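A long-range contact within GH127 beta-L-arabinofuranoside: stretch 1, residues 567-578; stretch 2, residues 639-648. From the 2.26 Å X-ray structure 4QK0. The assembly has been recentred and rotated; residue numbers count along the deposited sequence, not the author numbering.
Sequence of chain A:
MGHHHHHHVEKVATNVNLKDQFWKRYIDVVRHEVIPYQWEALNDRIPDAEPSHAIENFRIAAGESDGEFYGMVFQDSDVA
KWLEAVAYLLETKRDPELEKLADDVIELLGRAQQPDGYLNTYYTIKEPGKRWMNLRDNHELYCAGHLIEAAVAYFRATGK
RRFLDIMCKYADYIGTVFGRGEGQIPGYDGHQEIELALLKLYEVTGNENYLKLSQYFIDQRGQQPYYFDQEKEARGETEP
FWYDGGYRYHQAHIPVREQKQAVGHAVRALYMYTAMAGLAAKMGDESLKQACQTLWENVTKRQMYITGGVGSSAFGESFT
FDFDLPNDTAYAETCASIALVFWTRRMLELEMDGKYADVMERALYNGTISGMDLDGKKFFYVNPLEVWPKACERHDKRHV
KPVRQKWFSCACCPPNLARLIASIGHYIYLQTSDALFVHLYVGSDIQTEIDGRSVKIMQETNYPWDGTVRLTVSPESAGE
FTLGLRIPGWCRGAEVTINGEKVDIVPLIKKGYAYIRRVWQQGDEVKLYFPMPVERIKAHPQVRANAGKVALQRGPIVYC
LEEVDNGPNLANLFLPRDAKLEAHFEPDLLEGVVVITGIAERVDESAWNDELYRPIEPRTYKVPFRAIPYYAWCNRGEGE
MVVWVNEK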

# COMPACT_ATOMS: atom_id res chain seq x y z
N GLY A 567 -10.35 20.21 -11.15
CA GLY A 567 -8.91 20.33 -11.26
C GLY A 567 -8.15 19.22 -10.56
O GLY A 567 -8.72 18.43 -9.79
N PRO A 568 -6.84 19.16 -10.81
CA PRO A 568 -6.05 18.14 -10.17
C PRO A 568 -5.76 18.43 -8.71
O PRO A 568 -6.18 19.45 -8.15
CB PRO A 568 -4.76 18.13 -11.02
CG PRO A 568 -4.67 19.49 -11.62
CD PRO A 568 -6.01 20.15 -11.54
N ASN A 569 -5.10 17.46 -8.09
CA ASN A 569 -4.72 17.51 -6.67
C ASN A 569 -5.89 17.64 -5.72
O ASN A 569 -6.04 18.62 -4.99
CB ASN A 569 -3.67 18.62 -6.42
CG ASN A 569 -2.98 18.45 -5.08
OD1 ASN A 569 -3.37 17.58 -4.29
ND2 ASN A 569 -1.95 19.26 -4.82
N LEU A 570 -6.75 16.63 -5.74
CA LEU A 570 -7.99 16.69 -4.96
C LEU A 570 -7.70 16.55 -3.48
O LEU A 570 -8.50 16.97 -2.67
CB LEU A 570 -9.02 15.66 -5.44
CG LEU A 570 -9.46 15.82 -6.90
CD1 LEU A 570 -10.31 14.64 -7.32
CD2 LEU A 570 -10.22 17.09 -7.11
N ALA A 571 -6.56 16.00 -3.12
CA ALA A 571 -6.13 16.00 -1.69
C ALA A 571 -5.99 17.42 -1.16
O ALA A 571 -6.27 17.68 0.01
CB ALA A 571 -4.82 15.25 -1.52
N ASN A 572 -5.63 18.36 -2.04
CA ASN A 572 -5.51 19.79 -1.68
C ASN A 572 -6.83 20.57 -1.87
O ASN A 572 -6.88 21.66 -2.49
CB ASN A 572 -4.41 20.41 -2.55
CG ASN A 572 -4.14 21.85 -2.20
OD1 ASN A 572 -4.06 22.23 -1.02
ND2 ASN A 572 -3.98 22.66 -3.23
N LEU A 573 -7.92 19.95 -1.42
CA LEU A 573 -9.26 20.56 -1.41
C LEU A 573 -9.78 20.31 -0.03
O LEU A 573 -9.74 19.19 0.46
CB LEU A 573 -10.22 19.88 -2.36
CG LEU A 573 -10.59 20.54 -3.69
CD1 LEU A 573 -11.62 19.67 -4.40
CD2 LEU A 573 -11.17 21.91 -3.52
N PHE A 574 -10.24 21.38 0.59
CA PHE A 574 -10.67 21.37 1.96
C PHE A 574 -12.09 21.92 1.98
O PHE A 574 -12.37 22.99 1.43
CB PHE A 574 -9.70 22.19 2.84
CG PHE A 574 -8.30 21.63 2.84
CD1 PHE A 574 -7.41 21.92 1.81
CD2 PHE A 574 -7.88 20.78 3.85
CE1 PHE A 574 -6.14 21.38 1.79
CE2 PHE A 574 -6.63 20.24 3.85
CZ PHE A 574 -5.74 20.54 2.80
N LEU A 575 -12.98 21.17 2.62
CA LEU A 575 -14.36 21.56 2.68
C LEU A 575 -14.58 22.12 4.03
O LEU A 575 -14.54 21.39 5.00
CB LEU A 575 -15.25 20.33 2.41
CG LEU A 575 -16.74 20.62 2.39
CD1 LEU A 575 -17.11 21.59 1.26
CD2 LEU A 575 -17.58 19.36 2.19
N PRO A 576 -14.82 23.42 4.14
CA PRO A 576 -15.17 23.95 5.47
C PRO A 576 -16.52 23.45 5.96
O PRO A 576 -17.42 23.19 5.16
CB PRO A 576 -15.28 25.45 5.26
CG PRO A 576 -14.82 25.71 3.89
CD PRO A 576 -14.92 24.45 3.10
N ARG A 577 -16.63 23.26 7.28
CA ARG A 577 -17.88 22.76 7.93
C ARG A 577 -19.11 23.61 7.60
O ARG A 577 -20.20 23.09 7.47
CB ARG A 577 -17.75 22.63 9.50
CG ARG A 577 -17.59 23.94 10.30
CD ARG A 577 -16.25 24.61 9.98
NE ARG A 577 -16.24 25.73 9.02
CZ ARG A 577 -15.11 26.25 8.53
NH1 ARG A 577 -13.92 25.74 8.88
NH2 ARG A 577 -15.15 27.27 7.70
N ASP A 578 -18.90 24.90 7.45
CA ASP A 578 -20.00 25.83 7.28
C ASP A 578 -20.39 26.07 5.86
O ASP A 578 -21.34 26.80 5.64
CB ASP A 578 -19.61 27.21 7.83
CG ASP A 578 -18.42 27.85 7.05
OD1 ASP A 578 -18.32 27.69 5.80
OD2 ASP A 578 -17.59 28.52 7.69
N GLY A 639 -8.73 10.64 -14.70
CA GLY A 639 -8.47 11.75 -13.82
C GLY A 639 -8.56 11.36 -12.36
O GLY A 639 -8.97 10.23 -12.03
N GLU A 640 -8.12 12.26 -11.50
CA GLU A 640 -8.26 12.06 -10.08
C GLU A 640 -9.74 11.93 -9.68
O GLU A 640 -10.62 12.55 -10.32
CB GLU A 640 -7.60 13.23 -9.32
CG GLU A 640 -6.09 13.25 -9.46
CD GLU A 640 -5.41 14.23 -8.50
OE1 GLU A 640 -5.84 14.38 -7.32
OE2 GLU A 640 -4.47 14.90 -8.95
N MSE A 641 -9.96 11.22 -8.57
CA MSE A 641 -11.29 11.11 -7.91
C MSE A 641 -11.11 10.87 -6.45
O MSE A 641 -10.21 10.17 -6.06
CB MSE A 641 -12.06 9.96 -8.58
CG MSE A 641 -13.47 9.80 -8.02
SE MSE A 641 -13.43 8.62 -6.42
CE MSE A 641 -13.06 6.96 -7.24
N VAL A 642 -11.92 11.52 -5.61
CA VAL A 642 -12.00 11.20 -4.21
C VAL A 642 -13.40 11.22 -3.73
O VAL A 642 -14.18 12.00 -4.19
CB VAL A 642 -11.21 12.16 -3.28
CG1 VAL A 642 -9.73 12.02 -3.51
CG2 VAL A 642 -11.59 13.60 -3.49
N VAL A 643 -13.66 10.37 -2.73
CA VAL A 643 -14.92 10.36 -1.99
C VAL A 643 -14.72 11.07 -0.67
O VAL A 643 -15.48 11.98 -0.32
CB VAL A 643 -15.40 8.91 -1.69
CG1 VAL A 643 -16.57 8.88 -0.69
CG2 VAL A 643 -15.82 8.24 -2.97
N TRP A 644 -13.69 10.67 0.08
CA TRP A 644 -13.47 11.26 1.35
C TRP A 644 -12.63 12.51 1.16
O TRP A 644 -11.44 12.43 0.84
CB TRP A 644 -12.82 10.25 2.29
CG TRP A 644 -13.77 9.21 2.68
CD1 TRP A 644 -13.92 7.97 2.11
CD2 TRP A 644 -14.70 9.29 3.74
NE1 TRP A 644 -14.91 7.31 2.73
CE2 TRP A 644 -15.39 8.08 3.76
CE3 TRP A 644 -15.01 10.26 4.69
CZ2 TRP A 644 -16.40 7.81 4.69
CZ3 TRP A 644 -15.98 9.99 5.62
CH2 TRP A 644 -16.69 8.77 5.59
N VAL A 645 -13.21 13.66 1.41
CA VAL A 645 -12.49 14.91 1.25
C VAL A 645 -12.05 15.50 2.58
O VAL A 645 -12.76 15.38 3.59
CB VAL A 645 -13.21 15.89 0.24
CG1 VAL A 645 -14.51 15.37 -0.30
CG2 VAL A 645 -13.36 17.30 0.73
N ASN A 646 -10.87 16.09 2.60
CA ASN A 646 -10.37 16.80 3.74
C ASN A 646 -11.27 17.90 4.21
O ASN A 646 -11.78 18.64 3.44
CB ASN A 646 -8.98 17.35 3.50
CG ASN A 646 -7.95 16.31 3.42
OD1 ASN A 646 -7.33 16.17 2.43
ND2 ASN A 646 -7.77 15.58 4.45
N GLU A 647 -11.42 17.98 5.50
CA GLU A 647 -12.30 18.91 6.11
C GLU A 647 -11.59 20.14 6.65
O GLU A 647 -10.50 20.06 7.13
CB GLU A 647 -13.09 18.17 7.20
CG GLU A 647 -14.16 18.94 7.93
CD GLU A 647 -15.32 18.08 8.43
OE1 GLU A 647 -15.13 17.23 9.30
OE2 GLU A 647 -16.44 18.27 7.96
N LYS A 648 -12.23 21.27 6.47
CA LYS A 648 -11.95 22.57 7.09
C LYS A 648 -10.56 23.13 7.02
O LYS A 648 -10.38 24.22 6.51
CB LYS A 648 -12.52 22.64 8.49
CG LYS A 648 -11.53 22.34 9.59
CD LYS A 648 -11.64 23.34 10.72
CE LYS A 648 -10.28 23.93 11.08
NZ LYS A 648 -10.29 25.40 10.88
O HOH W 1 -9.53 16.71 -0.22
O HOH W 2 -4.59 14.38 -5.14

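Contact between residues 567-578 and 639-648 of the GH127 chain, which buries 702 Å² counted over both sides. Leu570, Glu640 and Lys648 are the most heavily covered residues. The carboxylate of Glu640 faces two consecutive backbone amides and serves both: Asn569 N donates to Glu640 OE2 at 2.8 Å, and Leu570 N donates to Glu640 OE1 at 2.9 Å with a nearly straight N-H...O angle of 170°. Water 2 extends this arrangement, donating to Glu640 OE1 (2.5 Å) and accepting from Ala571 N (3.3 Å). A buried acid is thus supplied with donors by the turn that begins at Asn569, which is itself held by the backbone bond from Asn572 N to Asn569 O (3.0 Å).

Leu570 points toward the second stretch and adds an apolar layer beside these polar bonds. Its CD1 lies 3.7 Å from Glu640 CB, so the aliphatic part of the acid is used as well, and its CB packs 3.8 Å from Val642 CG2. Water 1 bridges the two stretches further along, donating to Leu570 O (2.7 Å) and accepting from Asn646 N (3.2 Å).

Beyond the turn the backbones run parallel. Leu575 lies between two partners: Leu575 N donates to Asn646 O at 2.9 Å, and Leu575 O accepts from Lys648 N at 2.7 Å. These bonds straddle Glu647, as expected of a parallel bridge, and bring Leu575 CA within 4.8 Å of Glu647 CA. Leu575 CB meets Val645 CG2 at 3.9 Å, while the Phe574 ring carries its CD2 to 3.6 Å from Asn646 CB.

Lys648, the chain's last residue, closes the contact. Its CA lies 3.9 Å from Pro576 CA. Arg577 NH1 approaches Lys648 CB at 3.4 Å and like-charged Lys648 NZ at 4.2 Å; both side chains are poorly ordered.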